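Local coordinates for Non-structural protein 9 (Avian infectious bronchitis virus, PDB 5C94) that forms a homodimer and binds RNA, probably serving as an accessory subunit of the coronavirus RNA replicase, at residues P74-G79 / V89-I94. Numbering follows the deposited sequence.
Sequences PPCKFG and VYLYFI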
loop_
_atom_site.group_PDB
_atom_site.type_symbol
_atom_site.label_atom_id
_atom_site.label_comp_id
_atom_site.label_asym_id
_atom_site.label_seq_id
_atom_site.Cartn_x
_atom_site.Cartn_y
_atom_site.Cartn_z
ATOM N N PRO A 74 16.728 5.612 -5.195
ATOM C CA PRO A 74 17.057 6.622 -4.175
ATOM C C PRO A 74 15.964 6.687 -3.092
ATOM O O PRO A 74 14.817 6.359 -3.375
ATOM C CB PRO A 74 17.127 7.921 -4.974
ATOM C CG PRO A 74 17.317 7.457 -6.444
ATOM C CD PRO A 74 16.556 6.194 -6.542
ATOM N N PRO A 75 16.315 7.110 -1.869
ATOM C CA PRO A 75 15.369 7.018 -0.757
ATOM C C PRO A 75 14.331 8.157 -0.701
ATOM O O PRO A 75 14.658 9.278 -1.080
ATOM C CB PRO A 75 16.293 7.081 0.464
ATOM C CG PRO A 75 17.388 8.028 0.010
ATOM C CD PRO A 75 17.631 7.631 -1.437
ATOM N N CYS A 76 13.108 7.842 -0.254
ATOM C CA CYS A 76 12.116 8.817 0.223
ATOM C C CYS A 76 12.496 9.148 1.648
ATOM O O CYS A 76 13.059 8.285 2.326
ATOM C CB CYS A 76 10.709 8.230 0.307
ATOM S SG CYS A 76 10.163 7.166 -0.975
ATOM N N LYS A 77 12.126 10.312 2.174
ATOM C CA LYS A 77 12.276 10.458 3.610
ATOM C C LYS A 77 10.956 10.734 4.312
ATOM O O LYS A 77 10.057 11.316 3.747
ATOM C CB LYS A 77 13.314 11.531 3.939
ATOM C CG LYS A 77 13.322 12.708 3.057
ATOM C CD LYS A 77 14.324 13.726 3.582
ATOM C CE LYS A 77 14.286 15.004 2.757
ATOM N NZ LYS A 77 14.548 14.737 1.306
ATOM N N PHE A 78 10.855 10.280 5.552
ATOM C CA PHE A 78 9.651 10.465 6.351
ATOM C C PHE A 78 10.009 10.809 7.790
ATOM O O PHE A 78 11.079 10.437 8.270
ATOM C CB PHE A 78 8.786 9.198 6.362
ATOM C CG PHE A 78 8.282 8.773 5.012
ATOM C CD1 PHE A 78 7.204 9.419 4.419
ATOM C CD2 PHE A 78 8.846 7.689 4.362
ATOM C CE1 PHE A 78 6.707 9.010 3.183
ATOM C CE2 PHE A 78 8.364 7.274 3.129
ATOM C CZ PHE A 78 7.290 7.936 2.541
ATOM N N GLY A 79 9.110 11.502 8.483
ATOM C CA GLY A 79 9.169 11.536 9.932
ATOM C C GLY A 79 8.251 10.438 10.460
ATOM O O GLY A 79 7.049 10.455 10.193
ATOM N N VAL A 89 13.345 8.954 8.947
ATOM C CA VAL A 89 13.601 7.621 8.413
ATOM C C VAL A 89 13.692 7.671 6.892
ATOM O O VAL A 89 12.866 8.298 6.233
ATOM C CB VAL A 89 12.497 6.626 8.834
ATOM C CG1 VAL A 89 12.766 5.242 8.258
ATOM C CG2 VAL A 89 12.385 6.562 10.367
ATOM N N TYR A 90 14.713 7.025 6.342
ATOM C CA TYR A 90 14.905 6.934 4.895
ATOM C C TYR A 90 14.366 5.613 4.388
ATOM O O TYR A 90 14.707 4.547 4.907
ATOM C CB TYR A 90 16.389 7.098 4.545
ATOM C CG TYR A 90 16.874 8.473 4.919
ATOM C CD1 TYR A 90 16.714 9.544 4.043
ATOM C CD2 TYR A 90 17.415 8.727 6.174
ATOM C CE1 TYR A 90 17.130 10.825 4.387
ATOM C CE2 TYR A 90 17.820 10.016 6.532
ATOM C CZ TYR A 90 17.670 11.055 5.631
ATOM O OH TYR A 90 18.072 12.328 5.959
ATOM N N LEU A 91 13.497 5.685 3.394
ATOM C CA LEU A 91 12.831 4.496 2.886
ATOM C C LEU A 91 13.283 4.269 1.445
ATOM O O LEU A 91 13.116 5.144 0.579
ATOM C CB LEU A 91 11.316 4.650 2.995
ATOM C CG LEU A 91 10.305 3.562 2.588
ATOM C CD1 LEU A 91 9.978 3.691 1.140
ATOM C CD2 LEU A 91 10.772 2.166 2.876
ATOM N N TYR A 92 13.898 3.109 1.220
ATOM C CA TYR A 92 14.435 2.747 -0.076
ATOM C C TYR A 92 13.654 1.584 -0.635
ATOM O O TYR A 92 13.639 0.512 -0.028
ATOM C CB TYR A 92 15.903 2.305 0.003
ATOM C CG TYR A 92 16.902 3.202 0.689
ATOM C CD1 TYR A 92 16.956 3.306 2.081
ATOM C CD2 TYR A 92 17.841 3.890 -0.063
ATOM C CE1 TYR A 92 17.902 4.113 2.693
ATOM C CE2 TYR A 92 18.783 4.683 0.523
ATOM C CZ TYR A 92 18.818 4.796 1.891
ATOM O OH TYR A 92 19.791 5.592 2.428
ATOM N N PHE A 93 13.036 1.764 -1.789
ATOM C CA PHE A 93 12.445 0.626 -2.461
ATOM C C PHE A 93 13.539 -0.074 -3.222
ATOM O O PHE A 93 14.529 0.527 -3.629
ATOM C CB PHE A 93 11.313 1.033 -3.401
ATOM C CG PHE A 93 10.100 1.543 -2.691
ATOM C CD1 PHE A 93 9.274 0.672 -1.988
ATOM C CD2 PHE A 93 9.798 2.899 -2.704
ATOM C CE1 PHE A 93 8.153 1.144 -1.326
ATOM C CE2 PHE A 93 8.681 3.385 -2.049
ATOM C CZ PHE A 93 7.855 2.509 -1.353
ATOM N N ILE A 94 13.350 -1.361 -3.398
ATOM C CA ILE A 94 14.286 -2.171 -4.122
ATOM C C ILE A 94 14.076 -2.008 -5.639
ATOM O O ILE A 94 12.943 -1.881 -6.103
ATOM C CB ILE A 94 14.129 -3.613 -3.634
ATOM C CG1 ILE A 94 14.867 -3.715 -2.296
ATOM C CG2 ILE A 94 14.600 -4.629 -4.667
ATOM C CD1 ILE A 94 14.524 -4.886 -1.505
HETATM O O HOH W 1 12.948 4.317 -2.891
#
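Pro75 sets its CB over one face of Tyr92: CB of Pro75 stands 3.6 Å from the centroid of the Tyr92 ring and 16° off the ring normal, a CH-pi contact placed off centre, toward CE2, with Pro75 CG alongside that same ring atom. CB of Tyr90 approaches the same proline CB, and beyond it Lys77 runs alongside the Tyr90 ring, with Lys77 CB 3.9 Å from Tyr90 CE1. Lys77 CD also passes CE1 before the end of the lysine leads away from the partner strand.

On the face of the sheet that carries Cys76, Phe78, Val89 and Leu91, the Phe78 ring turns its edge to Leu91, with Phe78 CE2 4.0 Å from Leu91 CB. With CG anti to the backbone N (chi1 -178°), Leu91 carries its CD1 over one face of Phe93, and Leu91 CD1 lies 4.1 Å from Cys76 SG. Cys76 SG is 4.2 Å from Phe93 CE2, an oblique sulfur-aromatic contact.

Two reciprocal pairs of backbone hydrogen bonds hold these side chains in register: Cys76 with Leu91, and Phe78 with Val89. The Leu91 N to Cys76 O bond is nearly straight, 174° at the hydrogen. Lys77 and Tyr90 form the non-hydrogen-bonded pair between them. Past the Cys76-Leu91 pair a water takes over, donating to Pro74 O and accepting from Phe93 N.

Tyr92 OH is hydrogen-bonded to Asn52 O and Leu55 N, two bonds that would restrain the ring against Pro75. The two segments belong to the antiparallel hairpin of strands 76-82 and 85-93 in the mainly antiparallel nsp9 beta fold; Met10 of the second subunit packs on Phe78. Strand 42-50 pairs with 85-93, strand 113-115 borders 76-82, and helix 99-109 packs against Phe78 and Phe93.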